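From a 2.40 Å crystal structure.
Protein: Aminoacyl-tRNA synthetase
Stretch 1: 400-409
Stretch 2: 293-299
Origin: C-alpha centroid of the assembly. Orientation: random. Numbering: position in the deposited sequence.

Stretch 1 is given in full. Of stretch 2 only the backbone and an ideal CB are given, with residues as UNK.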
ATOM      1  N   LEU A 400      17.695 -16.081  -5.682  1.00 28.00           N
ATOM      2  CA  LEU A 400      16.631 -16.613  -4.836  1.00 25.49           C
ATOM      3  C   LEU A 400      15.698 -15.509  -4.359  1.00 24.97           C
ATOM      4  O   LEU A 400      14.473 -15.676  -4.367  1.00 26.77           O
ATOM      5  CB  LEU A 400      17.227 -17.363  -3.645  1.00 24.11           C
ATOM      6  CG  LEU A 400      17.781 -18.758  -3.937  1.00 25.54           C
ATOM      7  CD1 LEU A 400      18.325 -19.396  -2.667  1.00 24.81           C
ATOM      8  CD2 LEU A 400      16.710 -19.636  -4.565  1.00 23.81           C
ATOM      9  N   LEU A 401      16.257 -14.372  -3.937  1.00 23.73           N
ATOM     10  CA  LEU A 401      15.419 -13.240  -3.554  1.00 22.23           C
ATOM     11  C   LEU A 401      14.640 -12.709  -4.750  1.00 22.75           C
ATOM     12  O   LEU A 401      13.479 -12.303  -4.616  1.00 22.32           O
ATOM     13  CB  LEU A 401      16.279 -12.139  -2.931  1.00 20.97           C
ATOM     14  CG  LEU A 401      17.031 -12.529  -1.656  1.00 21.58           C
ATOM     15  CD1 LEU A 401      17.870 -11.368  -1.146  1.00 21.57           C
ATOM     16  CD2 LEU A 401      16.060 -13.004  -0.586  1.00 19.85           C
ATOM     17  N   GLU A 402      15.266 -12.703  -5.929  1.00 25.85           N
ATOM     18  CA  GLU A 402      14.557 -12.343  -7.152  1.00 29.95           C
ATOM     19  C   GLU A 402      13.414 -13.315  -7.422  1.00 30.12           C
ATOM     20  O   GLU A 402      12.290 -12.904  -7.736  1.00 26.57           O
ATOM     21  CB  GLU A 402      15.536 -12.318  -8.326  1.00 37.69           C
ATOM     22  CG  GLU A 402      14.908 -11.994  -9.670  1.00 45.56           C
ATOM     23  CD  GLU A 402      14.964 -10.517  -9.999  1.00 52.24           C
ATOM     24  OE1 GLU A 402      15.453  -9.737  -9.155  1.00 54.34           O
ATOM     25  OE2 GLU A 402      14.524 -10.138 -11.107  1.00 55.10           O
ATOM     26  N   GLU A 403      13.688 -14.617  -7.302  1.00 31.28           N
ATOM     27  CA  GLU A 403      12.641 -15.618  -7.476  1.00 30.88           C
ATOM     28  C   GLU A 403      11.582 -15.499  -6.388  1.00 29.31           C
ATOM     29  O   GLU A 403      10.389 -15.693  -6.647  1.00 30.20           O
ATOM     30  CB  GLU A 403      13.255 -17.018  -7.478  1.00 30.33           C
ATOM     31  CG  GLU A 403      12.267 -18.134  -7.761  1.00 29.82           C
ATOM     32  CD  GLU A 403      12.836 -19.506  -7.459  1.00 30.10           C
ATOM     33  OE1 GLU A 403      12.045 -20.466  -7.349  1.00 29.91           O
ATOM     34  OE2 GLU A 403      14.073 -19.624  -7.325  1.00 30.61           O
ATOM     35  N   PHE A 404      12.006 -15.189  -5.160  1.00 27.52           N
ATOM     36  CA  PHE A 404      11.063 -14.962  -4.068  1.00 27.45           C
ATOM     37  C   PHE A 404      10.091 -13.840  -4.415  1.00 27.86           C
ATOM     38  O   PHE A 404       8.872 -13.985  -4.260  1.00 27.97           O
ATOM     39  CB  PHE A 404      11.835 -14.634  -2.788  1.00 28.18           C
ATOM     40  CG  PHE A 404      11.066 -14.876  -1.516  1.00 28.95           C
ATOM     41  CD1 PHE A 404       9.934 -14.136  -1.213  1.00 28.51           C
ATOM     42  CD2 PHE A 404      11.500 -15.825  -0.604  1.00 28.56           C
ATOM     43  CE1 PHE A 404       9.237 -14.356  -0.039  1.00 27.73           C
ATOM     44  CE2 PHE A 404      10.809 -16.045   0.572  1.00 28.71           C
ATOM     45  CZ  PHE A 404       9.676 -15.310   0.854  1.00 28.71           C
ATOM     46  N   GLN A 405      10.620 -12.710  -4.892  1.00 26.05           N
ATOM     47  CA  GLN A 405       9.781 -11.566  -5.235  1.00 23.13           C
ATOM     48  C   GLN A 405       8.782 -11.922  -6.328  1.00 23.36           C
ATOM     49  O   GLN A 405       7.593 -11.596  -6.232  1.00 23.43           O
ATOM     50  CB  GLN A 405      10.662 -10.393  -5.670  1.00 21.00           C
ATOM     51  CG  GLN A 405       9.905  -9.112  -5.977  1.00 20.11           C
ATOM     52  CD  GLN A 405       9.662  -8.267  -4.742  1.00 22.08           C
ATOM     53  OE1 GLN A 405      10.289  -8.471  -3.704  1.00 23.95           O
ATOM     54  NE2 GLN A 405       8.750  -7.307  -4.851  1.00 20.49           N
ATOM     55  N   ASN A 406       9.249 -12.595  -7.383  1.00 24.15           N
ATOM     56  CA  ASN A 406       8.362 -12.958  -8.483  1.00 26.60           C
ATOM     57  C   ASN A 406       7.295 -13.950  -8.033  1.00 26.82           C
ATOM     58  O   ASN A 406       6.144 -13.876  -8.477  1.00 27.93           O
ATOM     59  CB  ASN A 406       9.176 -13.529  -9.643  1.00 27.31           C
ATOM     60  CG  ASN A 406       8.306 -14.114 -10.738  1.00 29.12           C
ATOM     61  OD1 ASN A 406       7.768 -13.388 -11.574  1.00 32.02           O
ATOM     62  ND2 ASN A 406       8.165 -15.434 -10.739  1.00 27.32           N
ATOM     63  N   ARG A 407       7.657 -14.881  -7.146  1.00 26.23           N
ATOM     64  CA  ARG A 407       6.702 -15.890  -6.699  1.00 26.17           C
ATOM     65  C   ARG A 407       5.583 -15.270  -5.869  1.00 25.24           C
ATOM     66  O   ARG A 407       4.420 -15.674  -5.990  1.00 25.00           O
ATOM     67  CB  ARG A 407       7.425 -16.978  -5.905  1.00 27.83           C
ATOM     68  CG  ARG A 407       6.507 -18.041  -5.324  1.00 30.06           C
ATOM     69  CD  ARG A 407       7.290 -19.159  -4.648  1.00 29.46           C
ATOM     70  NE  ARG A 407       8.155 -18.669  -3.578  1.00 29.06           N
ATOM     71  CZ  ARG A 407       9.472 -18.530  -3.684  1.00 30.14           C
ATOM     72  NH1 ARG A 407      10.085 -18.846  -4.817  1.00 30.19           N
ATOM     73  NH2 ARG A 407      10.178 -18.077  -2.656  1.00 30.05           N
ATOM     74  N   LEU A 408       5.912 -14.293  -5.022  1.00 24.50           N
ATOM     75  CA  LEU A 408       4.885 -13.626  -4.226  1.00 22.95           C
ATOM     76  C   LEU A 408       3.893 -12.890  -5.117  1.00 22.89           C
ATOM     77  O   LEU A 408       2.676 -12.989  -4.925  1.00 23.62           O
ATOM     78  CB  LEU A 408       5.529 -12.658  -3.233  1.00 22.86           C
ATOM     79  CG  LEU A 408       6.274 -13.247  -2.036  1.00 21.67           C
ATOM     80  CD1 LEU A 408       6.698 -12.133  -1.094  1.00 19.96           C
ATOM     81  CD2 LEU A 408       5.412 -14.268  -1.314  1.00 21.72           C
ATOM     82  N   LEU A 409       4.399 -12.141  -6.098  1.00 23.08           N
ATOM     83  CA  LEU A 409       3.511 -11.392  -6.981  1.00 26.39           C
ATOM     84  C   LEU A 409       2.676 -12.325  -7.848  1.00 26.63           C
ATOM     85  O   LEU A 409       1.487 -12.072  -8.073  1.00 27.80           O
ATOM     86  CB  LEU A 409       4.322 -10.430  -7.850  1.00 27.09           C
ATOM     87  CG  LEU A 409       3.521  -9.599  -8.856  1.00 27.99           C
ATOM     88  CD1 LEU A 409       2.450  -8.785  -8.148  1.00 27.57           C
ATOM     89  CD2 LEU A 409       4.442  -8.696  -9.661  1.00 28.58           C
ATOM     90  N   UNK A 293       4.504 -13.005   9.255  1.00 27.08           N
ATOM     91  CA  UNK A 293       4.775 -12.158   8.104  1.00 26.55           C
ATOM     92  C   UNK A 293       5.413 -12.952   6.971  1.00 24.86           C
ATOM     93  O   UNK A 293       6.165 -13.905   7.189  1.00 24.96           O
ATOM     94  CB  UNK A 293       5.681 -10.992   8.505  1.00 26.55           C
ATOM     95  N   UNK A 294       5.095 -12.544   5.747  1.00 24.41           N
ATOM     96  CA  UNK A 294       5.832 -12.935   4.553  1.00 24.89           C
ATOM     97  C   UNK A 294       6.130 -11.643   3.809  1.00 26.09           C
ATOM     98  O   UNK A 294       5.216 -11.009   3.269  1.00 25.88           O
ATOM     99  CB  UNK A 294       5.052 -13.928   3.689  1.00 24.89           C
ATOM    100  N   UNK A 295       7.390 -11.242   3.798  1.00 26.85           N
ATOM    101  CA  UNK A 295       7.699  -9.945   3.230  1.00 26.88           C
ATOM    102  C   UNK A 295       8.407 -10.094   1.891  1.00 26.94           C
ATOM    103  O   UNK A 295       9.240 -10.992   1.726  1.00 28.11           O
ATOM    104  CB  UNK A 295       8.558  -9.130   4.199  1.00 26.88           C
ATOM    105  N   UNK A 296       8.084  -9.248   0.917  1.00 25.93           N
ATOM    106  CA  UNK A 296       8.855  -9.219  -0.324  1.00 25.29           C
ATOM    107  C   UNK A 296      10.300  -8.858  -0.037  1.00 25.70           C
ATOM    108  O   UNK A 296      10.573  -7.996   0.812  1.00 26.91           O
ATOM    109  CB  UNK A 296       8.248  -8.227  -1.318  1.00 25.29           C
ATOM    110  N   UNK A 297      11.254  -9.506  -0.710  1.00 25.15           N
ATOM    111  CA  UNK A 297      12.671  -9.194  -0.459  1.00 23.95           C
ATOM    112  C   UNK A 297      13.031  -7.731  -0.668  1.00 23.28           C
ATOM    113  O   UNK A 297      14.012  -7.263  -0.077  1.00 24.39           O
ATOM    114  CB  UNK A 297      13.554 -10.053  -1.367  1.00 23.95           C
ATOM    115  N   UNK A 298      12.270  -6.994  -1.480  1.00 22.27           N
ATOM    116  CA  UNK A 298      12.581  -5.592  -1.728  1.00 23.24           C
ATOM    117  C   UNK A 298      12.235  -4.687  -0.553  1.00 22.17           C
ATOM    118  O   UNK A 298      12.721  -3.552  -0.504  1.00 24.69           O
ATOM    119  CB  UNK A 298      11.839  -5.112  -2.977  1.00 23.24           C
ATOM    120  N   UNK A 299      11.416  -5.153   0.395  1.00 19.52           N
ATOM    121  CA  UNK A 299      11.036  -4.355   1.554  1.00 19.90           C
ATOM    122  C   UNK A 299      11.317  -5.061   2.870  1.00 22.28           C
ATOM    123  O   UNK A 299      11.130  -4.463   3.930  1.00 24.61           O
ATOM    124  CB  UNK A 299       9.551  -3.994   1.474  1.00 19.90           C
TER

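Stretch 1 is one span of a helix that runs on in both directions. Leu401, Phe404, Gln405 and Leu408 form the side that meets stretch 2. Stretch 2 has no regular helix or strand.

Position 293 lies beyond the reach of stretch 1. Its ideal CB has nothing of stretch 1 within 5.5 Å. Phi and psi of -66/147 permit most residues. Stretch 1 is too far away to set a preference. The residue is Leu293, and it makes no contact with stretch 1.

At position 294 the CA-to-CB bond points sideways, and the ideal CB is 5.0 Å from Leu408 CD2. The Phe404 ring and the Leu408 methyls offer only carbon here. The backbone is extended, at -130/109. A branched or longer apolar side chain would suit: valine, isoleucine, leucine or methionine. The residue is Val294, chi1 t. Its CG1 lies 3.7 Å from Leu408 CD2. The same CG1 of Val294 sits at the edge of the Phe404 ring, near its plane, 4.2 Å from CE1.

At position 295 CB points away from stretch 1 and finds no atom of it within 5.5 Å. Many side chains would fit as far as stretch 1 is concerned. The backbone is what faces the helix: O of residue 295 is 3.8 Å from Phe404 CE1 and 4.0 Å from Leu408 CD1. The residue is Leu295, whose side chain makes no contact with stretch 1.

Position 296 has CB sideways and tight, with the ideal atom 3.1 Å from Gln405 OE1 and 4.2 Å from Leu408 CD1. The space suits something compact, such as alanine or proline. Phi of -61° fits a proline ring, though many other residues share that value. The residue is Pro296. Its CB is 3.3 Å from Gln405 OE1, and its CG packs 4.1 Å from Leu408 CD1.

At position 297 CB points toward stretch 1. The ideal atom is 3.8 Å from Leu401 CB and 4.3 Å from Gln405 OE1. A small or compact apolar residue would suit, and phi of -57° again allows proline. The backbone N is 3.3 Å from Gln405 OE1. The residue is Pro297, so that N has no hydrogen to share and the pair is not a hydrogen bond. The ring packs against the helix: CB is 3.8 Å from Leu401 CB, and CG is 3.6 Å from Phe404 CB.

At position 298 the backbone N lies 3.3 Å from Gln405 OE1 and can donate to it, so any residue but proline keeps this option. The CA-to-CB bond points sideways, and the ideal CB is 3.8 Å from Gln405 OE1. Long polar or flexible side chains would suit. The residue is Lys298. Its N makes a weak hydrogen bond to Gln405 OE1, at 155°. The side chain is nearly straight beyond chi1, and NZ is hydrogen-bonded elsewhere in the structure.

At position 299 the ideal CB has no stretch 1 atom within 5.5 Å, so the choice is open. The residue is Val299, whose N donates to Pro296 O at 3.0 Å, closing a turn.

Stretch 2 (293-299) LVLPPKV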
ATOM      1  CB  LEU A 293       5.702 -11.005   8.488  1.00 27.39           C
ATOM      2  CG  LEU A 293       5.146  -9.817   9.266  1.00 27.09           C
ATOM      3  CD1 LEU A 293       6.281  -8.871   9.600  1.00 22.29           C
ATOM      4  CD2 LEU A 293       4.079  -9.102   8.457  1.00 28.65           C
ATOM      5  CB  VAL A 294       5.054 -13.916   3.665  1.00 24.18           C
ATOM      6  CG1 VAL A 294       5.801 -14.147   2.362  1.00 22.48           C
ATOM      7  CG2 VAL A 294       4.836 -15.234   4.394  1.00 24.67           C
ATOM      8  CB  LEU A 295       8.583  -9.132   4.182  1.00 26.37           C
ATOM      9  CG  LEU A 295       7.988  -8.892   5.571  1.00 28.26           C
ATOM     10  CD1 LEU A 295       8.997  -8.219   6.484  1.00 29.58           C
ATOM     11  CD2 LEU A 295       6.717  -8.063   5.470  1.00 28.53           C
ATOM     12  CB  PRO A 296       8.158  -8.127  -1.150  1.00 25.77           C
ATOM     13  CG  PRO A 296       6.783  -8.040  -0.582  1.00 25.33           C
ATOM     14  CD  PRO A 296       6.934  -8.328   0.879  1.00 25.65           C
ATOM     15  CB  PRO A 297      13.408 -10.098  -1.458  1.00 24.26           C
ATOM     16  CG  PRO A 297      12.480 -11.242  -1.670  1.00 26.27           C
ATOM     17  CD  PRO A 297      11.091 -10.670  -1.599  1.00 26.37           C
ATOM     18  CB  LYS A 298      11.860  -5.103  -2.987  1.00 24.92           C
ATOM     19  CG  LYS A 298      12.422  -5.676  -4.276  1.00 29.08           C
ATOM     20  CD  LYS A 298      11.828  -4.981  -5.488  1.00 32.57           C
ATOM     21  CE  LYS A 298      12.506  -5.429  -6.772  1.00 35.71           C
ATOM     22  NZ  LYS A 298      11.943  -4.733  -7.963  1.00 38.76           N
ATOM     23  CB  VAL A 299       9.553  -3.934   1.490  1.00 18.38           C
ATOM     24  CG1 VAL A 299       9.300  -3.063   0.279  1.00 18.97           C
ATOM     25  CG2 VAL A 299       8.655  -5.162   1.470  1.00 16.24           C
TER
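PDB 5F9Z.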